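Long-range contacts in uncharacterized protein (Bifidobacterium adolescentis ATCC 15703, PDB 3CPG), which probably binds pyridoxal 5'-phosphate and takes part in keeping the cellular supply of this cofactor in balance: residues 116-121 against 137-142; 195-200 against 236-241. One frame throughout, in Å; residues are numbered along the deposited sequence.

Contact 1. Residues 116-121 against 137-142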
loop_
_atom_site.group_PDB
_atom_site.type_symbol
_atom_site.label_atom_id
_atom_site.label_comp_id
_atom_site.label_asym_id
_atom_site.label_seq_id
_atom_site.Cartn_x
_atom_site.Cartn_y
_atom_site.Cartn_z
ATOM N N PRO A 116 5.017 -2.400 -8.042
ATOM C CA PRO A 116 5.153 -2.804 -6.638
ATOM C C PRO A 116 4.051 -3.771 -6.219
ATOM O O PRO A 116 2.907 -3.649 -6.654
ATOM C CB PRO A 116 5.076 -1.477 -5.890
ATOM C CG PRO A 116 5.693 -0.520 -6.867
ATOM C CD PRO A 116 5.040 -0.935 -8.170
ATOM N N PHE A 117 4.408 -4.738 -5.379
ATOM C CA PHE A 117 3.450 -5.722 -4.882
ATOM C C PHE A 117 3.534 -5.569 -3.364
ATOM O O PHE A 117 4.496 -6.014 -2.747
ATOM C CB PHE A 117 3.878 -7.134 -5.321
ATOM C CG PHE A 117 2.833 -8.208 -5.104
ATOM C CD1 PHE A 117 2.927 -9.418 -5.788
ATOM C CD2 PHE A 117 1.786 -8.032 -4.204
ATOM C CE1 PHE A 117 1.994 -10.441 -5.579
ATOM C CE2 PHE A 117 0.850 -9.045 -3.988
ATOM C CZ PHE A 117 0.955 -10.252 -4.676
ATOM N N HIS A 118 2.545 -4.900 -2.782
ATOM C CA HIS A 118 2.523 -4.667 -1.341
ATOM C C HIS A 118 1.571 -5.560 -0.573
ATOM O O HIS A 118 0.644 -6.138 -1.137
ATOM C CB HIS A 118 2.109 -3.222 -1.031
ATOM C CG HIS A 118 3.058 -2.184 -1.539
ATOM N ND1 HIS A 118 3.025 -0.878 -1.102
ATOM C CD2 HIS A 118 4.043 -2.249 -2.467
ATOM C CE1 HIS A 118 3.951 -0.180 -1.739
ATOM N NE2 HIS A 118 4.581 -0.988 -2.572
ATOM N N LEU A 119 1.826 -5.672 0.726
ATOM C CA LEU A 119 0.938 -6.399 1.618
ATOM C C LEU A 119 0.340 -5.222 2.371
ATOM O O LEU A 119 1.076 -4.419 2.949
ATOM C CB LEU A 119 1.691 -7.297 2.603
ATOM C CG LEU A 119 0.699 -7.999 3.546
ATOM C CD1 LEU A 119 -0.084 -9.045 2.760
ATOM C CD2 LEU A 119 1.421 -8.653 4.704
ATOM N N ILE A 120 -0.981 -5.092 2.342
ATOM C CA ILE A 120 -1.625 -3.979 3.019
ATOM C C ILE A 120 -2.521 -4.426 4.167
ATOM O O ILE A 120 -3.108 -3.597 4.860
ATOM C CB ILE A 120 -2.432 -3.125 2.016
ATOM C CG1 ILE A 120 -3.554 -3.960 1.401
ATOM C CG2 ILE A 120 -1.511 -2.623 0.911
ATOM C CD1 ILE A 120 -4.434 -3.186 0.424
ATOM N N GLY A 121 -2.620 -5.738 4.364
ATOM C CA GLY A 121 -3.421 -6.272 5.455
ATOM C C GLY A 121 -2.501 -6.606 6.618
ATOM O O GLY A 121 -1.281 -6.626 6.450
ATOM N N THR A 137 7.082 -4.348 -0.369
ATOM C CA THR A 137 6.750 -3.434 0.715
ATOM C C THR A 137 5.622 -3.968 1.591
ATOM O O THR A 137 4.596 -4.425 1.089
ATOM C CB THR A 137 6.317 -2.045 0.192
ATOM O OG1 THR A 137 7.369 -1.466 -0.589
ATOM C CG2 THR A 137 6.006 -1.116 1.362
ATOM N N ILE A 138 5.827 -3.915 2.903
ATOM C CA ILE A 138 4.813 -4.338 3.869
ATOM C C ILE A 138 4.267 -3.050 4.492
ATOM O O ILE A 138 4.927 -2.417 5.319
ATOM C CB ILE A 138 5.423 -5.231 4.974
ATOM C CG1 ILE A 138 5.966 -6.524 4.358
ATOM C CG2 ILE A 138 4.366 -5.542 6.030
ATOM C CD1 ILE A 138 6.759 -7.395 5.333
ATOM N N GLU A 139 3.057 -2.667 4.091
ATOM C CA GLU A 139 2.442 -1.430 4.565
ATOM C C GLU A 139 1.810 -1.471 5.948
ATOM O O GLU A 139 1.448 -0.429 6.493
ATOM C CB GLU A 139 1.362 -0.975 3.579
ATOM C CG GLU A 139 1.871 -0.583 2.208
ATOM C CD GLU A 139 0.836 0.199 1.421
ATOM O OE1 GLU A 139 -0.076 0.774 2.055
ATOM O OE2 GLU A 139 0.940 0.257 0.178
ATOM N N SER A 140 1.694 -2.663 6.519
ATOM C CA SER A 140 1.027 -2.827 7.808
ATOM C C SER A 140 1.897 -2.985 9.051
ATOM O O SER A 140 1.475 -3.620 10.014
ATOM C CB SER A 140 0.087 -4.026 7.716
ATOM O OG SER A 140 0.829 -5.176 7.340
ATOM N N VAL A 141 3.100 -2.427 9.048
ATOM C CA VAL A 141 3.959 -2.551 10.223
ATOM C C VAL A 141 3.448 -1.562 11.271
ATOM O O VAL A 141 3.608 -0.348 11.129
ATOM C CB VAL A 141 5.423 -2.266 9.856
ATOM C CG1 VAL A 141 6.321 -2.523 11.056
ATOM C CG2 VAL A 141 5.838 -3.161 8.686
ATOM N N ASP A 142 2.837 -2.093 12.327
ATOM C CA ASP A 142 2.241 -1.265 13.368
ATOM C C ASP A 142 2.975 -1.231 14.705
ATOM O O ASP A 142 2.460 -0.673 15.676
ATOM C CB ASP A 142 0.795 -1.720 13.594
ATOM C CG ASP A 142 0.705 -3.154 14.094
ATOM O OD1 ASP A 142 1.571 -3.973 13.729
ATOM O OD2 ASP A 142 -0.239 -3.471 14.847
HETATM O O HOH W 1 6.836 0.454 -3.416
#
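Leu119 and Ile138 pair in parallel register, the short strands 117-119 and 137-141 running 29° apart, with Leu119 N giving a hydrogen bond to Thr137 O (3.1 Å) and Glu139 N one to Leu119 O (2.9 Å). The side chains of His118 and Thr137 lie side by side on the same face of the sheet. Thr137 CB sits over the centre of the imidazole, 3.4 Å from the ring centroid, a CH-pi contact close to the ring normal. Glu139 comes to the ring's edge instead: His118 ND1 donates to Glu139 OE2 (2.7 Å), which receives it on its anti lone pair, the carboxylate plane turned 76° from the ring. With ND1 as donor and NE2 bound to a water at 2.8 Å, both ring nitrogens have partners, which would restrain rotation of the imidazole. These strands follow one another in the TIM barrel of the alanine racemase-like fold, joined by a beta-alpha-beta crossover through helix 128-131. The Glu139 carboxylate also packs against Ile120, whose CG2 lies 3.7 Å from Glu139 CD, while Glu139 OE1 is held by Ser243. The Ile120 side chain is about 7 Å from that of Lys57, the predicted pyridoxal phosphate attachment residue, which carries no cofactor here. Ser140 OG lies between its own backbone N and carbonyl carbon (chi1 57°), where it donates a hydrogen bond to Gly121 O (2.7 Å) from above the carbonyl plane.

Contact 2. Residues 195-200 against 236-241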
loop_
_atom_site.group_PDB
_atom_site.type_symbol
_atom_site.label_atom_id
_atom_site.label_comp_id
_atom_site.label_asym_id
_atom_site.label_seq_id
_atom_site.Cartn_x
_atom_site.Cartn_y
_atom_site.Cartn_z
ATOM N N GLY A 195 17.900 -4.803 7.130
ATOM C CA GLY A 195 16.951 -5.608 6.381
ATOM C C GLY A 195 15.632 -4.936 6.046
ATOM O O GLY A 195 14.795 -5.526 5.363
ATOM N N ILE A 196 15.424 -3.716 6.534
ATOM C CA ILE A 196 14.191 -3.004 6.226
ATOM C C ILE A 196 14.451 -1.560 5.825
ATOM O O ILE A 196 15.427 -0.936 6.254
ATOM C CB ILE A 196 13.180 -3.019 7.408
ATOM C CG1 ILE A 196 13.818 -2.442 8.667
ATOM C CG2 ILE A 196 12.679 -4.438 7.653
ATOM C CD1 ILE A 196 12.887 -2.448 9.869
ATOM N N GLU A 197 13.576 -1.044 4.971
ATOM C CA GLU A 197 13.674 0.330 4.512
ATOM C C GLU A 197 12.346 1.033 4.781
ATOM O O GLU A 197 11.326 0.702 4.178
ATOM C CB GLU A 197 13.985 0.381 3.014
ATOM C CG GLU A 197 14.185 1.793 2.484
ATOM C CD GLU A 197 14.506 1.832 1.002
ATOM O OE1 GLU A 197 13.585 1.647 0.178
ATOM O OE2 GLU A 197 15.688 2.047 0.659
ATOM N N LEU A 198 12.360 1.995 5.694
ATOM C CA LEU A 198 11.149 2.745 6.019
ATOM C C LEU A 198 10.846 3.668 4.840
ATOM O O LEU A 198 11.590 4.615 4.579
ATOM C CB LEU A 198 11.373 3.568 7.284
ATOM C CG LEU A 198 10.232 4.482 7.720
ATOM C CD1 LEU A 198 8.980 3.664 8.005
ATOM C CD2 LEU A 198 10.668 5.261 8.950
ATOM N N GLN A 199 9.749 3.404 4.139
ATOM C CA GLN A 199 9.407 4.197 2.959
ATOM C C GLN A 199 8.251 5.175 3.128
ATOM O O GLN A 199 7.857 5.847 2.167
ATOM C CB GLN A 199 9.119 3.250 1.792
ATOM C CG GLN A 199 10.230 2.231 1.590
ATOM C CD GLN A 199 9.886 1.168 0.566
ATOM O OE1 GLN A 199 8.751 0.696 0.502
ATOM N NE2 GLN A 199 10.876 0.767 -0.224
ATOM N N GLY A 200 7.717 5.260 4.343
ATOM C CA GLY A 200 6.606 6.158 4.596
ATOM C C GLY A 200 5.650 5.649 5.660
ATOM O O GLY A 200 5.983 4.742 6.429
ATOM N N THR A 236 15.849 7.185 8.042
ATOM C CA THR A 236 14.577 7.901 7.966
ATOM C C THR A 236 14.432 8.790 6.732
ATOM O O THR A 236 13.352 9.316 6.474
ATOM C CB THR A 236 14.364 8.801 9.200
ATOM O OG1 THR A 236 15.352 9.837 9.208
ATOM C CG2 THR A 236 14.470 7.990 10.485
ATOM N N ASP A 237 15.506 8.954 5.966
ATOM C CA ASP A 237 15.468 9.825 4.790
ATOM C C ASP A 237 14.564 9.377 3.642
ATOM O O ASP A 237 14.320 10.149 2.715
ATOM C CB ASP A 237 16.884 10.043 4.251
ATOM C CG ASP A 237 17.451 8.806 3.598
ATOM O OD1 ASP A 237 17.593 7.778 4.292
ATOM O OD2 ASP A 237 17.753 8.862 2.386
ATOM N N ARG A 238 14.071 8.144 3.689
ATOM C CA ARG A 238 13.201 7.652 2.628
ATOM C C ARG A 238 11.756 7.478 3.080
ATOM O O ARG A 238 10.943 6.887 2.375
ATOM C CB ARG A 238 13.740 6.335 2.063
ATOM C CG ARG A 238 14.981 6.514 1.197
ATOM C CD ARG A 238 15.357 5.221 0.491
ATOM N NE ARG A 238 16.414 5.410 -0.501
ATOM C CZ ARG A 238 17.657 5.782 -0.216
ATOM N NH1 ARG A 238 18.014 6.013 1.042
ATOM N NH2 ARG A 238 18.549 5.920 -1.189
ATOM N N CYS A 239 11.442 7.997 4.261
ATOM C CA CYS A 239 10.089 7.915 4.805
ATOM C C CYS A 239 9.285 9.014 4.119
ATOM O O CYS A 239 8.981 10.044 4.719
ATOM C CB CYS A 239 10.131 8.144 6.321
ATOM S SG CYS A 239 8.551 7.925 7.170
ATOM N N ARG A 240 8.933 8.786 2.857
ATOM C CA ARG A 240 8.219 9.795 2.082
ATOM C C ARG A 240 6.777 9.509 1.686
ATOM O O ARG A 240 6.015 10.437 1.428
ATOM C CB ARG A 240 9.015 10.102 0.813
ATOM C CG ARG A 240 10.362 10.743 1.069
ATOM C CD ARG A 240 11.189 10.805 -0.206
ATOM N NE ARG A 240 12.431 11.546 -0.013
ATOM C CZ ARG A 240 12.491 12.853 0.222
ATOM N NH1 ARG A 240 11.377 13.570 0.294
ATOM N NH2 ARG A 240 13.667 13.447 0.383
ATOM N N GLU A 241 6.394 8.241 1.627
ATOM C CA GLU A 241 5.037 7.919 1.212
ATOM C C GLU A 241 3.971 8.106 2.282
ATOM O O GLU A 241 4.233 8.002 3.483
ATOM C CB GLU A 241 4.958 6.471 0.715
ATOM C CG GLU A 241 5.993 6.094 -0.328
ATOM C CD GLU A 241 5.611 6.500 -1.743
ATOM O OE1 GLU A 241 4.606 7.219 -1.927
ATOM O OE2 GLU A 241 6.333 6.087 -2.677
HETATM O O HOH W 2 13.948 5.716 5.299
#
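Glu197 CG stands anti to its backbone N (chi1 -176°) and the chain runs on extended, bringing the carboxylate to Arg238, whose CG is anti to its own carbonyl carbon (chi1 -73°). The contact joins strand 196-202 of the TIM barrel to the loop after helix 211-231, with its type I beta turn from Thr236 to Cys239, and Gly200 with Glu241 begins the parallel pairing with strand 241-243. Glu197 OE2 touches Arg238 CD at 3.2 Å and lies 3.6 Å from Arg238 NE, a long salt bridge in which the oxygen stands well out of the guanidinium plane, so that charge rather than a directed N-H links them. Asp237 OD2 brings a second carboxylate to Arg238 NH1, again out of that plane. On its other oxygen Glu197 steadies a neighbour along the strand, since Gln199 NE2 donates to Glu197 OE1 in a nearly straight bond of 2.9 Å; Gln199 OE1 turns to Thr137. An alanine in place of Glu197 would probably leave Gln199 NE2 without this acceptor, the amide then held from the OE1 side by Thr137, and remove the carboxylate charge beside Arg238, leaving that of Asp237. Towards the helices, Leu198 CD2 packs on Cys239 SG at 3.8 Å, next to Ile228 of helix 211-231. A water donates to Leu198 O and accepts from Arg238 N. A CB on Gly200 would clash with Glu241 O. Glu241 N gives Gln199 O a hydrogen bond of 2.9 Å, and Arg240 N adds a weak one to the same oxygen at 3.2 Å.

How the contacts relate
From the N terminus, contact 1 comes first: strand 113-119 leads through helix 128-131 to strand 137-141, and 116-121 against 137-142 closes that short loop of 15 residues. The chain then passes through helix 144-157, strand 161-166 and helix 183-191 before contact 2 opens at 195-200; its loop of 35 residues, mostly helix 211-231, closes at 236-241. The two loops are in series, neither nesting nor crossing, and both tie neighbouring strands of one parallel barrel sheet. Strand 161-166 lies between strands 137-141 and 196-202, yet the contacts touch across it, Thr137 OG1 lying 2.8 Å from Gln199 OE1, a probable hydrogen bond.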